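Local coordinates for protein histidine kinase (PDB 5DFY) that probably acts as a light-sensing histidine kinase, this chain being its third GAF domain, a cyanobacteriochrome photosensor that carries a covalently attached phycocyanobilin, at residues 51-65 / 185-199. Sequence-based numbering, arbitrary orientation.
Sequences LQNIFRATSDEVRHL and LHQIANQLGVAVYQA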
ATOM      1  N   LEU A  51      -2.638  10.806 -13.014  1.00 40.46           N
ATOM      2  CA  LEU A  51      -3.539   9.716 -12.661  1.00 38.31           C
ATOM      3  C   LEU A  51      -4.269   9.147 -13.870  1.00 33.09           C
ATOM      4  O   LEU A  51      -4.337   7.937 -14.023  1.00 29.06           O
ATOM      5  CB  LEU A  51      -4.576  10.169 -11.639  1.00 44.53           C
ATOM      6  CG  LEU A  51      -4.275  10.047 -10.141  1.00 41.00           C
ATOM      7  CD1 LEU A  51      -5.579  10.230  -9.393  1.00 43.77           C
ATOM      8  CD2 LEU A  51      -3.620   8.726  -9.751  1.00 36.46           C
ATOM      9  N   GLN A  52      -4.842   9.993 -14.720  1.00 34.36           N
ATOM     10  CA  GLN A  52      -5.553   9.449 -15.873  1.00 33.32           C
ATOM     11  C   GLN A  52      -4.584   8.703 -16.774  1.00 24.95           C
ATOM     12  O   GLN A  52      -4.969   7.726 -17.393  1.00 26.36           O
ATOM     13  CB  GLN A  52      -6.293  10.531 -16.657  1.00 38.93           C
ATOM     14  CG  GLN A  52      -7.680  10.865 -16.091  1.00 37.15           C
ATOM     15  CD  GLN A  52      -8.691   9.704 -16.159  1.00 41.30           C
ATOM     16  OE1 GLN A  52      -8.718   8.919 -17.117  1.00 42.08           O
ATOM     17  NE2 GLN A  52      -9.517   9.595 -15.128  1.00 41.60           N
ATOM     18  N   ASN A  53      -3.323   9.118 -16.809  1.00 25.31           N
ATOM     19  CA  ASN A  53      -2.321   8.376 -17.554  1.00 27.16           C
ATOM     20  C   ASN A  53      -2.123   6.980 -16.974  1.00 24.51           C
ATOM     21  O   ASN A  53      -1.947   6.029 -17.715  1.00 26.43           O
ATOM     22  CB  ASN A  53      -0.974   9.098 -17.578  1.00 35.06           C
ATOM     23  CG  ASN A  53      -0.914  10.204 -18.616  1.00 46.72           C
ATOM     24  OD1 ASN A  53      -1.800  10.335 -19.466  1.00 45.19           O
ATOM     25  ND2 ASN A  53       0.152  10.998 -18.563  1.00 51.22           N
ATOM     26  N   ILE A  54      -2.124   6.865 -15.649  1.00 23.79           N
ATOM     27  CA  ILE A  54      -1.980   5.563 -15.011  1.00 21.47           C
ATOM     28  C   ILE A  54      -3.184   4.677 -15.356  1.00 19.89           C
ATOM     29  O   ILE A  54      -3.020   3.504 -15.693  1.00 22.16           O
ATOM     30  CB  ILE A  54      -1.842   5.707 -13.482  1.00 23.19           C
ATOM     31  CG1 ILE A  54      -0.480   6.326 -13.159  1.00 26.74           C
ATOM     32  CG2 ILE A  54      -1.996   4.359 -12.786  1.00 27.44           C
ATOM     33  CD1 ILE A  54      -0.378   6.843 -11.726  1.00 31.69           C
ATOM     34  N   PHE A  55      -4.380   5.240 -15.267  1.00 20.50           N
ATOM     35  CA  PHE A  55      -5.594   4.495 -15.561  1.00 18.66           C
ATOM     36  C   PHE A  55      -5.640   4.078 -17.019  1.00 21.86           C
ATOM     37  O   PHE A  55      -6.052   2.965 -17.349  1.00 21.90           O
ATOM     38  CB  PHE A  55      -6.843   5.314 -15.224  1.00 20.87           C
ATOM     39  CG  PHE A  55      -6.935   5.714 -13.788  1.00 21.27           C
ATOM     40  CD1 PHE A  55      -6.625   4.813 -12.782  1.00 21.35           C
ATOM     41  CD2 PHE A  55      -7.325   6.986 -13.435  1.00 29.58           C
ATOM     42  CE1 PHE A  55      -6.707   5.180 -11.446  1.00 25.46           C
ATOM     43  CE2 PHE A  55      -7.387   7.361 -12.107  1.00 34.38           C
ATOM     44  CZ  PHE A  55      -7.067   6.451 -11.114  1.00 26.46           C
ATOM     45  N   ARG A  56      -5.230   5.007 -17.902  1.00 20.90           N
ATOM     46  CA  ARG A  56      -5.194   4.639 -19.321  1.00 23.26           C
ATOM     47  C   ARG A  56      -4.232   3.488 -19.559  1.00 22.65           C
ATOM     48  O   ARG A  56      -4.570   2.489 -20.211  1.00 22.05           O
ATOM     49  CB  ARG A  56      -4.801   5.858 -20.166  1.00 24.59           C
ATOM     50  CG  ARG A  56      -4.804   5.601 -21.670  1.00 27.31           C
ATOM     51  CD  ARG A  56      -4.401   6.869 -22.417  1.00 36.43           C
ATOM     52  NE  ARG A  56      -3.019   7.250 -22.124  1.00 50.00           N
ATOM     53  CZ  ARG A  56      -2.661   8.260 -21.328  1.00 56.57           C
ATOM     54  NH1 ARG A  56      -3.585   9.009 -20.722  1.00 61.51           N
ATOM     55  NH2 ARG A  56      -1.369   8.518 -21.130  1.00 57.47           N
ATOM     56  N   ALA A  57      -3.042   3.584 -19.026  1.00 21.05           N
ATOM     57  CA  ALA A  57      -2.045   2.563 -19.270  1.00 21.53           C
ATOM     58  C   ALA A  57      -2.540   1.217 -18.765  1.00 23.05           C
ATOM     59  O   ALA A  57      -2.445   0.216 -19.461  1.00 22.52           O
ATOM     60  CB  ALA A  57      -0.712   2.924 -18.605  1.00 24.63           C
ATOM     61  N   THR A  58      -3.072   1.197 -17.551  1.00 19.49           N
ATOM     62  CA  THR A  58      -3.509  -0.058 -16.966  1.00 19.90           C
ATOM     63  C   THR A  58      -4.669  -0.644 -17.749  1.00 18.17           C
ATOM     64  O   THR A  58      -4.678  -1.834 -18.045  1.00 19.81           O
ATOM     65  CB  THR A  58      -3.939   0.115 -15.487  1.00 21.56           C
ATOM     66  OG1 THR A  58      -2.798   0.477 -14.702  1.00 23.63           O
ATOM     67  CG2 THR A  58      -4.534  -1.179 -14.942  1.00 20.97           C
ATOM     68  N   SER A  59      -5.645   0.179 -18.082  1.00 18.05           N
ATOM     69  CA  SER A  59      -6.874  -0.299 -18.706  0.61 18.22           C
ATOM     70  C   SER A  59      -6.567  -0.858 -20.093  1.00 18.09           C
ATOM     71  O   SER A  59      -7.070  -1.904 -20.482  1.00 18.23           O
ATOM     72  CB  SER A  59      -7.917   0.821 -18.815  0.61 18.86           C
ATOM     73  OG  SER A  59      -8.306   1.301 -17.529  0.61 19.05           O
ATOM     74  N   ASP A  60      -5.740  -0.121 -20.843  1.00 19.70           N
ATOM     75  CA  ASP A  60      -5.341  -0.566 -22.176  1.00 19.86           C
ATOM     76  C   ASP A  60      -4.505  -1.843 -22.096  1.00 19.71           C
ATOM     77  O   ASP A  60      -4.626  -2.733 -22.941  1.00 20.28           O
ATOM     78  CB  ASP A  60      -4.526   0.507 -22.913  1.00 21.66           C
ATOM     79  CG  ASP A  60      -5.355   1.715 -23.345  1.00 22.29           C
ATOM     80  OD1 ASP A  60      -6.613   1.682 -23.311  1.00 22.56           O
ATOM     81  OD2 ASP A  60      -4.724   2.720 -23.751  1.00 26.76           O
ATOM     82  N   GLU A  61      -3.654  -1.946 -21.074  1.00 19.65           N
ATOM     83  CA  GLU A  61      -2.853  -3.143 -20.878  1.00 21.19           C
ATOM     84  C   GLU A  61      -3.742  -4.369 -20.627  1.00 20.05           C
ATOM     85  O   GLU A  61      -3.536  -5.421 -21.237  1.00 20.32           O
ATOM     86  CB  GLU A  61      -1.861  -2.920 -19.721  1.00 22.79           C
ATOM     87  CG  GLU A  61      -1.038  -4.157 -19.340  1.00 31.14           C
ATOM     88  CD  GLU A  61      -0.147  -3.932 -18.109  1.00 42.44           C
ATOM     89  OE1 GLU A  61      -0.576  -3.248 -17.148  1.00 44.08           O
ATOM     90  OE2 GLU A  61       0.985  -4.455 -18.106  1.00 51.32           O
ATOM     91  N   VAL A  62      -4.741  -4.224 -19.758  1.00 18.71           N
ATOM     92  CA  VAL A  62      -5.667  -5.316 -19.485  1.00 18.23           C
ATOM     93  C   VAL A  62      -6.364  -5.751 -20.768  1.00 20.87           C
ATOM     94  O   VAL A  62      -6.457  -6.940 -21.065  1.00 18.75           O
ATOM     95  CB  VAL A  62      -6.703  -4.926 -18.428  1.00 18.94           C
ATOM     96  CG1 VAL A  62      -7.760  -6.006 -18.287  1.00 19.72           C
ATOM     97  CG2 VAL A  62      -6.007  -4.645 -17.105  1.00 19.35           C
ATOM     98  N   ARG A  63      -6.858  -4.784 -21.531  1.00 17.96           N
ATOM     99  CA  ARG A  63      -7.661  -5.110 -22.697  1.00 17.83           C
ATOM    100  C   ARG A  63      -6.782  -5.840 -23.703  1.00 19.04           C
ATOM    101  O   ARG A  63      -7.225  -6.797 -24.335  1.00 19.86           O
ATOM    102  CB  ARG A  63      -8.276  -3.857 -23.323  1.00 16.45           C
ATOM    103  CG  ARG A  63      -9.252  -4.221 -24.461  1.00 18.11           C
ATOM    104  CD  ARG A  63     -10.205  -3.087 -24.797  1.00 17.88           C
ATOM    105  NE  ARG A  63      -9.546  -1.898 -25.324  1.00 18.68           N
ATOM    106  CZ  ARG A  63      -9.180  -1.726 -26.595  1.00 20.87           C
ATOM    107  NH1 ARG A  63      -9.374  -2.685 -27.490  1.00 19.96           N
ATOM    108  NH2 ARG A  63      -8.614  -0.586 -26.969  1.00 24.77           N
ATOM    109  N   HIS A  64      -5.542  -5.375 -23.813  1.00 21.42           N
ATOM    110  CA  HIS A  64      -4.535  -5.982 -24.672  1.00 23.56           C
ATOM    111  C   HIS A  64      -4.180  -7.408 -24.213  1.00 23.86           C
ATOM    112  O   HIS A  64      -4.214  -8.350 -25.010  1.00 24.40           O
ATOM    113  CB  HIS A  64      -3.301  -5.075 -24.696  1.00 25.31           C
ATOM    114  CG  HIS A  64      -2.229  -5.528 -25.634  1.00 32.58           C
ATOM    115  ND1 HIS A  64      -0.925  -5.727 -25.233  1.00 40.05           N
ATOM    116  CD2 HIS A  64      -2.265  -5.810 -26.955  1.00 37.53           C
ATOM    117  CE1 HIS A  64      -0.205  -6.122 -26.268  1.00 34.73           C
ATOM    118  NE2 HIS A  64      -0.994  -6.180 -27.326  1.00 46.59           N
ATOM    119  N   LEU A  65      -3.876  -7.585 -22.932  1.00 20.66           N
ATOM    120  CA  LEU A  65      -3.441  -8.891 -22.449  1.00 20.63           C
ATOM    121  C   LEU A  65      -4.528  -9.938 -22.420  1.00 21.67           C
ATOM    122  O   LEU A  65      -4.260 -11.111 -22.693  1.00 24.64           O
ATOM    123  CB  LEU A  65      -2.840  -8.782 -21.048  1.00 21.06           C
ATOM    124  CG  LEU A  65      -1.540  -7.989 -20.965  1.00 25.33           C
ATOM    125  CD1 LEU A  65      -1.124  -7.844 -19.500  1.00 28.75           C
ATOM    126  CD2 LEU A  65      -0.436  -8.665 -21.750  1.00 32.74           C
ATOM    127  N   LEU A 185      -5.129 -10.630 -13.489  1.00 16.33           N
ATOM    128  CA  LEU A 185      -5.842  -9.367 -13.308  1.00 15.40           C
ATOM    129  C   LEU A 185      -5.750  -8.914 -11.853  1.00 17.29           C
ATOM    130  O   LEU A 185      -5.626  -7.722 -11.564  1.00 15.62           O
ATOM    131  CB  LEU A 185      -7.298  -9.480 -13.755  1.00 16.73           C
ATOM    132  CG  LEU A 185      -8.018  -8.135 -13.838  1.00 17.20           C
ATOM    133  CD1 LEU A 185      -7.342  -7.212 -14.818  1.00 19.28           C
ATOM    134  CD2 LEU A 185      -9.458  -8.351 -14.236  1.00 21.33           C
ATOM    135  N   HIS A 186      -5.784  -9.877 -10.938  1.00 16.33           N
ATOM    136  CA  HIS A 186      -5.628  -9.589  -9.514  1.00 16.24           C
ATOM    137  C   HIS A 186      -4.314  -8.828  -9.264  1.00 15.99           C
ATOM    138  O   HIS A 186      -4.295  -7.834  -8.537  1.00 16.77           O
ATOM    139  CB  HIS A 186      -5.654 -10.893  -8.698  1.00 18.25           C
ATOM    140  CG  HIS A 186      -5.637 -10.672  -7.215  1.00 17.44           C
ATOM    141  ND1 HIS A 186      -6.760 -10.769  -6.433  1.00 18.90           N
ATOM    142  CD2 HIS A 186      -4.616 -10.360  -6.382  1.00 19.35           C
ATOM    143  CE1 HIS A 186      -6.444 -10.486  -5.173  1.00 19.74           C
ATOM    144  NE2 HIS A 186      -5.152 -10.253  -5.115  1.00 20.43           N
ATOM    145  N   GLN A 187      -3.229  -9.270  -9.895  1.00 17.45           N
ATOM    146  CA  GLN A 187      -1.947  -8.587  -9.716  1.00 16.70           C
ATOM    147  C   GLN A 187      -1.870  -7.245 -10.459  1.00 16.03           C
ATOM    148  O   GLN A 187      -1.252  -6.302  -9.967  1.00 16.44           O
ATOM    149  CB  GLN A 187      -0.787  -9.476 -10.155  1.00 16.31           C
ATOM    150  CG  GLN A 187      -0.579 -10.706  -9.266  1.00 16.00           C
ATOM    151  CD  GLN A 187      -0.503 -10.353  -7.795  1.00 17.16           C
ATOM    152  OE1 GLN A 187       0.083  -9.336  -7.403  1.00 18.42           O
ATOM    153  NE2 GLN A 187      -1.136 -11.172  -6.965  1.00 16.55           N
ATOM    154  N   ILE A 188      -2.459  -7.164 -11.649  1.00 15.50           N
ATOM    155  CA  ILE A 188      -2.496  -5.883 -12.352  1.00 15.83           C
ATOM    156  C   ILE A 188      -3.209  -4.847 -11.480  1.00 16.65           C
ATOM    157  O   ILE A 188      -2.797  -3.678 -11.387  1.00 15.97           O
ATOM    158  CB  ILE A 188      -3.189  -6.021 -13.737  1.00 15.86           C
ATOM    159  CG1 ILE A 188      -2.298  -6.843 -14.652  1.00 19.19           C
ATOM    160  CG2 ILE A 188      -3.463  -4.644 -14.360  1.00 17.11           C
ATOM    161  CD1 ILE A 188      -2.914  -7.197 -15.960  1.00 21.64           C
ATOM    162  N   ALA A 189      -4.274  -5.264 -10.809  1.00 16.48           N
ATOM    163  CA  ALA A 189      -4.978  -4.349  -9.925  1.00 14.74           C
ATOM    164  C   ALA A 189      -4.129  -3.977  -8.696  1.00 14.66           C
ATOM    165  O   ALA A 189      -4.117  -2.831  -8.288  1.00 15.43           O
ATOM    166  CB  ALA A 189      -6.326  -4.940  -9.483  1.00 15.88           C
ATOM    167  N   ASN A 190      -3.410  -4.943  -8.132  1.00 16.60           N
ATOM    168  CA  ASN A 190      -2.485  -4.630  -7.035  1.00 16.31           C
ATOM    169  C   ASN A 190      -1.483  -3.553  -7.468  1.00 15.50           C
ATOM    170  O   ASN A 190      -1.212  -2.604  -6.743  1.00 16.40           O
ATOM    171  CB  ASN A 190      -1.693  -5.854  -6.588  1.00 16.68           C
ATOM    172  CG  ASN A 190      -2.511  -6.855  -5.784  1.00 17.60           C
ATOM    173  OD1 ASN A 190      -3.583  -6.553  -5.259  1.00 18.79           O
ATOM    174  ND2 ASN A 190      -1.981  -8.070  -5.679  1.00 16.64           N
ATOM    175  N   GLN A 191      -0.949  -3.702  -8.669  1.00 16.95           N
ATOM    176  CA  GLN A 191       0.048  -2.768  -9.194  0.51 16.37           C
ATOM    177  C   GLN A 191      -0.564  -1.398  -9.441  1.00 15.98           C
ATOM    178  O   GLN A 191       0.050  -0.367  -9.181  1.00 17.94           O
ATOM    179  CB  GLN A 191       0.658  -3.297 -10.493  0.51 18.22           C
ATOM    180  CG  GLN A 191       1.652  -2.320 -11.138  0.51 18.69           C
ATOM    181  CD  GLN A 191       2.781  -1.932 -10.187  0.51 21.87           C
ATOM    182  OE1 GLN A 191       2.905  -0.767  -9.748  0.51 23.06           O
ATOM    183  NE2 GLN A 191       3.597  -2.915  -9.847  0.51 23.05           N
ATOM    184  N   LEU A 192      -1.795  -1.380  -9.936  1.00 16.35           N
ATOM    185  CA  LEU A 192      -2.515  -0.126 -10.134  1.00 15.82           C
ATOM    186  C   LEU A 192      -2.673   0.613  -8.807  1.00 17.63           C
ATOM    187  O   LEU A 192      -2.470   1.824  -8.717  1.00 16.79           O
ATOM    188  CB  LEU A 192      -3.887  -0.373 -10.760  1.00 17.39           C
ATOM    189  CG  LEU A 192      -4.823   0.832 -10.798  1.00 18.69           C
ATOM    190  CD1 LEU A 192      -4.239   1.968 -11.643  1.00 17.53           C
ATOM    191  CD2 LEU A 192      -6.165   0.371 -11.362  1.00 18.25           C
ATOM    192  N   GLY A 193      -3.062  -0.124  -7.765  1.00 16.71           N
ATOM    193  CA  GLY A 193      -3.291   0.479  -6.471  1.00 16.44           C
ATOM    194  C   GLY A 193      -2.023   1.093  -5.896  1.00 16.05           C
ATOM    195  O   GLY A 193      -2.052   2.177  -5.298  1.00 16.29           O
ATOM    196  N   VAL A 194      -0.903   0.390  -6.061  1.00 17.07           N
ATOM    197  CA  VAL A 194       0.389   0.924  -5.635  1.00 17.35           C
ATOM    198  C   VAL A 194       0.749   2.174  -6.438  1.00 17.66           C
ATOM    199  O   VAL A 194       1.235   3.140  -5.877  1.00 18.26           O
ATOM    200  CB  VAL A 194       1.503  -0.142  -5.776  1.00 19.78           C
ATOM    201  CG1 VAL A 194       2.884   0.493  -5.754  1.00 28.24           C
ATOM    202  CG2 VAL A 194       1.377  -1.163  -4.695  1.00 22.13           C
ATOM    203  N   ALA A 195       0.497   2.175  -7.750  1.00 17.51           N
ATOM    204  CA  ALA A 195       0.778   3.362  -8.561  1.00 17.27           C
ATOM    205  C   ALA A 195      -0.054   4.545  -8.104  1.00 18.41           C
ATOM    206  O   ALA A 195       0.433   5.667  -8.054  1.00 18.11           O
ATOM    207  CB  ALA A 195       0.521   3.076 -10.035  1.00 18.35           C
ATOM    208  N   VAL A 196      -1.331   4.316  -7.799  1.00 16.80           N
ATOM    209  CA  VAL A 196      -2.178   5.384  -7.311  1.00 15.71           C
ATOM    210  C   VAL A 196      -1.648   5.922  -5.979  1.00 16.47           C
ATOM    211  O   VAL A 196      -1.542   7.124  -5.794  1.00 17.48           O
ATOM    212  CB  VAL A 196      -3.654   4.922  -7.178  1.00 15.96           C
ATOM    213  CG1 VAL A 196      -4.492   5.951  -6.483  1.00 19.79           C
ATOM    214  CG2 VAL A 196      -4.217   4.634  -8.573  1.00 18.43           C
ATOM    215  N   TYR A 197      -1.277   5.033  -5.064  1.00 16.77           N
ATOM    216  CA  TYR A 197      -0.836   5.513  -3.762  1.00 14.55           C
ATOM    217  C   TYR A 197       0.486   6.277  -3.889  1.00 14.68           C
ATOM    218  O   TYR A 197       0.648   7.315  -3.262  1.00 16.86           O
ATOM    219  CB  TYR A 197      -0.707   4.353  -2.759  1.00 14.81           C
ATOM    220  CG  TYR A 197      -0.553   4.805  -1.326  1.00 17.64           C
ATOM    221  CD1 TYR A 197      -1.330   5.831  -0.804  1.00 17.86           C
ATOM    222  CD2 TYR A 197       0.317   4.176  -0.488  1.00 20.13           C
ATOM    223  CE1 TYR A 197      -1.195   6.240   0.499  1.00 19.57           C
ATOM    224  CE2 TYR A 197       0.458   4.572   0.825  1.00 19.05           C
ATOM    225  CZ  TYR A 197      -0.309   5.594   1.313  1.00 17.53           C
ATOM    226  OH  TYR A 197      -0.158   5.996   2.619  1.00 19.73           O
ATOM    227  N   GLN A 198       1.400   5.754  -4.709  1.00 15.48           N
ATOM    228  CA  GLN A 198       2.678   6.422  -4.956  1.00 17.12           C
ATOM    229  C   GLN A 198       2.439   7.839  -5.488  1.00 17.80           C
ATOM    230  O   GLN A 198       3.087   8.799  -5.055  1.00 17.77           O
ATOM    231  CB  GLN A 198       3.517   5.590  -5.925  1.00 21.22           C
ATOM    232  CG  GLN A 198       4.830   6.231  -6.329  1.00 30.35           C
ATOM    233  CD  GLN A 198       5.769   6.412  -5.153  1.00 33.03           C
ATOM    234  OE1 GLN A 198       5.822   7.485  -4.520  1.00 38.06           O
ATOM    235  NE2 GLN A 198       6.521   5.365  -4.851  1.00 35.79           N
ATOM    236  N   ALA A 199       1.489   7.971  -6.404  1.00 17.92           N
ATOM    237  CA  ALA A 199       1.180   9.276  -6.997  1.00 19.26           C
ATOM    238  C   ALA A 199       0.641  10.209  -5.933  1.00 19.69           C
ATOM    239  O   ALA A 199       0.972  11.394  -5.916  1.00 21.57           O
ATOM    240  CB  ALA A 199       0.191   9.128  -8.133  1.00 19.85           C
TER
HETATM  241  O   HOH W   1      -1.487  -1.865 -13.297  1.00 24.07           O
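Leu192 and Ile54 meet in the tightest part of the interface between helices 51-65 and 185-199, where CD1 of Leu192 lies 3.5 Å from CG2 of Ile54, closer than carbons usually pack. The same methyl group reaches CD1 of the Phe55 ring at 3.9 Å and OG1 of Thr58. A chi1 of 170° places Leu192 CG opposite the backbone N and carries CD1 in among Ile54, Phe55 and Thr58. The Phe55 ring lies on the sheet side of the interface, and its CE1 also touches CG2 of Val196 at 3.8 Å; beyond the ring is Ile85 on strand 82-89. One turn earlier in 185-199, Ile188 is a knob in the hole formed by Thr58, Glu61, Val62 and Leu65, its CG2 3.7 Å from both Thr58 CG2 and Val62 CG2. Replacing Ile188 by an alanine is likely to leave this hole poorly filled and cost Leu65 CD1 its methyl contact across the interface. On the sheet side of the knob, Leu185 CD1 packs 3.7 Å from both methyls of Val62.

The outer side is looser and wetter. Leu65 CD1 only skims Ile188 CD1 at 4.0 Å, the exposed Glu61 adds little, and a water joins Thr58 OG1 to the carbonyl oxygen of Ile188, accepted there at 2.9 Å. Gln191 and Gln198, on the longer helix, hydrogen-bond to Gln198 and Gln191 of the second subunit. The segment axes run antiparallel, at 169°, and approach to 10.4 Å, pairing the first and last helices against one face of the antiparallel sheet, as is typical of a GAF domain.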